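Local coordinates for protein acyl-CoA dehydrogenase (Geobacillus kaustophilus, PDB 2PG0) that uses FAD as cofactor and probably catalyses the dehydrogenation of thioester-bound acyl chains at the alpha-beta position, at residues H15-A20 / N53-P58. Numbering follows the deposited sequence.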
ATOM      1  N   HIS A  15      -7.280  19.727  31.614  1.00 20.78           N
ATOM      2  CA  HIS A  15      -8.533  19.896  30.888  1.00 21.68           C
ATOM      3  C   HIS A  15      -9.069  21.318  30.979  1.00 22.03           C
ATOM      4  O   HIS A  15      -9.525  21.862  29.975  1.00 21.74           O
ATOM      5  CB  HIS A  15      -9.580  18.874  31.345  1.00 21.86           C
ATOM      6  CG  HIS A  15      -9.212  17.461  31.015  1.00 23.04           C
ATOM      7  ND1 HIS A  15      -9.206  16.451  31.954  1.00 25.18           N
ATOM      8  CD2 HIS A  15      -8.806  16.897  29.854  1.00 23.63           C
ATOM      9  CE1 HIS A  15      -8.830  15.322  31.380  1.00 24.17           C
ATOM     10  NE2 HIS A  15      -8.582  15.565  30.106  1.00 24.65           N
ATOM     11  N   MET A  16      -8.999  21.921  32.168  1.00 22.55           N
ATOM     12  CA  MET A  16      -9.385  23.332  32.305  1.00 23.87           C
ATOM     13  C   MET A  16      -8.390  24.249  31.595  1.00 22.10           C
ATOM     14  O   MET A  16      -8.791  25.242  30.986  1.00 21.70           O
ATOM     15  CB  MET A  16      -9.656  23.779  33.757  1.00 23.78           C
ATOM     16  CG  MET A  16      -8.980  23.021  34.883  1.00 26.17           C
ATOM     17  SD  MET A  16      -9.718  23.342  36.530  1.00 29.46           S
ATOM     18  CE  MET A  16     -11.162  22.288  36.520  1.00 30.15           C
ATOM     19  N   PHE A  17      -7.106  23.896  31.651  1.00 21.03           N
ATOM     20  CA  PHE A  17      -6.076  24.636  30.918  1.00 20.11           C
ATOM     21  C   PHE A  17      -6.319  24.629  29.405  1.00 19.12           C
ATOM     22  O   PHE A  17      -6.182  25.671  28.756  1.00 18.81           O
ATOM     23  CB  PHE A  17      -4.668  24.117  31.235  1.00 20.40           C
ATOM     24  CG  PHE A  17      -3.587  24.756  30.405  1.00 21.11           C
ATOM     25  CD1 PHE A  17      -3.074  26.005  30.748  1.00 22.78           C
ATOM     26  CD2 PHE A  17      -3.097  24.119  29.263  1.00 21.76           C
ATOM     27  CE1 PHE A  17      -2.079  26.604  29.972  1.00 23.29           C
ATOM     28  CE2 PHE A  17      -2.103  24.714  28.485  1.00 20.94           C
ATOM     29  CZ  PHE A  17      -1.596  25.950  28.836  1.00 21.63           C
ATOM     30  N   ARG A  18      -6.653  23.459  28.854  1.00 18.14           N
ATOM     31  CA  ARG A  18      -6.946  23.339  27.427  1.00 17.05           C
ATOM     32  C   ARG A  18      -8.078  24.274  27.006  1.00 17.36           C
ATOM     33  O   ARG A  18      -7.986  24.946  25.974  1.00 16.49           O
ATOM     34  CB  ARG A  18      -7.289  21.899  27.030  1.00 16.97           C
ATOM     35  CG  ARG A  18      -7.363  21.696  25.513  1.00 16.18           C
ATOM     36  CD  ARG A  18      -7.939  20.339  25.141  1.00 16.65           C
ATOM     37  NE  ARG A  18      -7.069  19.242  25.565  1.00 16.54           N
ATOM     38  CZ  ARG A  18      -6.048  18.763  24.852  1.00 17.97           C
ATOM     39  NH1 ARG A  18      -5.747  19.286  23.666  1.00 17.36           N
ATOM     40  NH2 ARG A  18      -5.324  17.756  25.329  1.00 17.83           N
ATOM     41  N   ALA A  19      -9.139  24.313  27.811  1.00 17.03           N
ATOM     42  CA  ALA A  19     -10.281  25.177  27.530  1.00 17.04           C
ATOM     43  C   ALA A  19      -9.881  26.655  27.577  1.00 16.96           C
ATOM     44  O   ALA A  19     -10.297  27.438  26.717  1.00 17.04           O
ATOM     45  CB  ALA A  19     -11.427  24.890  28.505  1.00 17.26           C
ATOM     46  N   ALA A  20      -9.068  27.026  28.568  1.00 17.20           N
ATOM     47  CA  ALA A  20      -8.591  28.409  28.709  1.00 17.10           C
ATOM     48  C   ALA A  20      -7.696  28.811  27.531  1.00 17.05           C
ATOM     49  O   ALA A  20      -7.818  29.916  26.985  1.00 16.42           O
ATOM     50  CB  ALA A  20      -7.849  28.594  30.031  1.00 17.44           C
ATOM     51  N   ASN A  53       0.446  35.742  29.033  1.00 20.30           N
ATOM     52  CA  ASN A  53      -0.610  34.846  29.477  1.00 20.19           C
ATOM     53  C   ASN A  53      -0.076  33.520  30.042  1.00 20.03           C
ATOM     54  O   ASN A  53      -0.853  32.665  30.473  1.00 20.01           O
ATOM     55  CB  ASN A  53      -1.613  34.616  28.340  1.00 20.57           C
ATOM     56  CG  ASN A  53      -2.579  35.782  28.163  1.00 21.15           C
ATOM     57  OD1 ASN A  53      -3.597  35.867  28.852  1.00 23.85           O
ATOM     58  ND2 ASN A  53      -2.265  36.681  27.240  1.00 21.57           N
ATOM     59  N   GLY A  54       1.250  33.368  30.047  1.00 19.46           N
ATOM     60  CA  GLY A  54       1.918  32.199  30.641  1.00 18.91           C
ATOM     61  C   GLY A  54       2.017  30.980  29.731  1.00 18.61           C
ATOM     62  O   GLY A  54       2.262  29.866  30.204  1.00 18.95           O
ATOM     63  N   PHE A  55       1.849  31.183  28.427  1.00 18.28           N
ATOM     64  CA  PHE A  55       1.841  30.062  27.480  1.00 17.56           C
ATOM     65  C   PHE A  55       3.198  29.805  26.818  1.00 17.52           C
ATOM     66  O   PHE A  55       3.304  28.948  25.930  1.00 17.26           O
ATOM     67  CB  PHE A  55       0.758  30.249  26.412  1.00 17.95           C
ATOM     68  CG  PHE A  55      -0.626  30.468  26.969  1.00 17.99           C
ATOM     69  CD1 PHE A  55      -1.121  29.671  28.001  1.00 19.04           C
ATOM     70  CD2 PHE A  55      -1.438  31.466  26.440  1.00 18.15           C
ATOM     71  CE1 PHE A  55      -2.404  29.873  28.510  1.00 19.80           C
ATOM     72  CE2 PHE A  55      -2.723  31.677  26.935  1.00 18.33           C
ATOM     73  CZ  PHE A  55      -3.207  30.886  27.977  1.00 19.27           C
ATOM     74  N   LEU A  56       4.227  30.544  27.239  1.00 16.98           N
ATOM     75  CA  LEU A  56       5.597  30.286  26.778  1.00 16.86           C
ATOM     76  C   LEU A  56       6.444  29.704  27.893  1.00 17.28           C
ATOM     77  O   LEU A  56       6.409  30.188  29.026  1.00 16.94           O
ATOM     78  CB  LEU A  56       6.265  31.553  26.225  1.00 16.76           C
ATOM     79  CG  LEU A  56       5.631  32.278  25.040  1.00 16.21           C
ATOM     80  CD1 LEU A  56       6.537  33.404  24.595  1.00 15.93           C
ATOM     81  CD2 LEU A  56       5.332  31.323  23.877  1.00 15.67           C
ATOM     82  N   CYS A  57       7.198  28.655  27.561  1.00 17.16           N
ATOM     83  CA  CYS A  57       8.089  27.975  28.508  1.00 17.61           C
ATOM     84  C   CYS A  57       7.479  27.767  29.903  1.00 17.65           C
ATOM     85  O   CYS A  57       8.114  28.098  30.904  1.00 17.72           O
ATOM     86  CB  CYS A  57       9.410  28.740  28.624  1.00 17.91           C
ATOM     87  SG  CYS A  57      10.245  28.994  27.061  1.00 19.02           S
ATOM     88  N   PRO A  58       6.263  27.195  29.978  1.00 17.79           N
ATOM     89  CA  PRO A  58       5.587  27.128  31.282  1.00 17.83           C
ATOM     90  C   PRO A  58       6.285  26.190  32.279  1.00 17.80           C
ATOM     91  O   PRO A  58       6.062  26.290  33.491  1.00 17.67           O
ATOM     92  CB  PRO A  58       4.190  26.617  30.921  1.00 17.83           C
ATOM     93  CG  PRO A  58       4.389  25.833  29.679  1.00 18.14           C
ATOM     94  CD  PRO A  58       5.459  26.561  28.913  1.00 18.02           C
TER
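Beside Phe-17, whose ring meets that of Phe-55, Arg-18 NH1 is gripped by two salt bridges, to Glu-79 OE1 and Glu-80 OE2. Between 15-20 and 53-58 themselves the contact is wholly apolar and rests on the two rings. Phe-17 CE1 comes within 3.6 Å of Phe-55 CE1, and Phe-17 CZ lies 3.8 Å from Phe-55 CD1, so the CE1-CZ side of Phe-17 meets the CD1-CE1 edge of Phe-55. The planes stand at 70° with centroids 5.8 Å apart; the side chains pass in opposite directions. With CG anti to the backbone N (chi1 174°), the Phe-17 ring reaches out toward Phe-55, and together the rings span the 10.2 Å between the Phe-17 and Phe-55 CA atoms. Asn-53 O sits 3.7 Å above the centre of one Phe-55 face, beside the Schellman motif at Gly-54. An alanine in place of Phe-17 would probably leave the CD1-CE1 edge of Phe-55 without this partner and open a gap between helix and loop. Asn-95 of helix 89-105 hydrogen-bonds through ND2 to Phe-55 O and through OD1 to Cys-57 N. Within the N-terminal helical domain, Phe-21 and Phe-24 of helix 12-28 pack edge-to-face with Phe-55, while Phe-17 lies against Tyr-73, Val-76 and Ile-77 of helix 71-84.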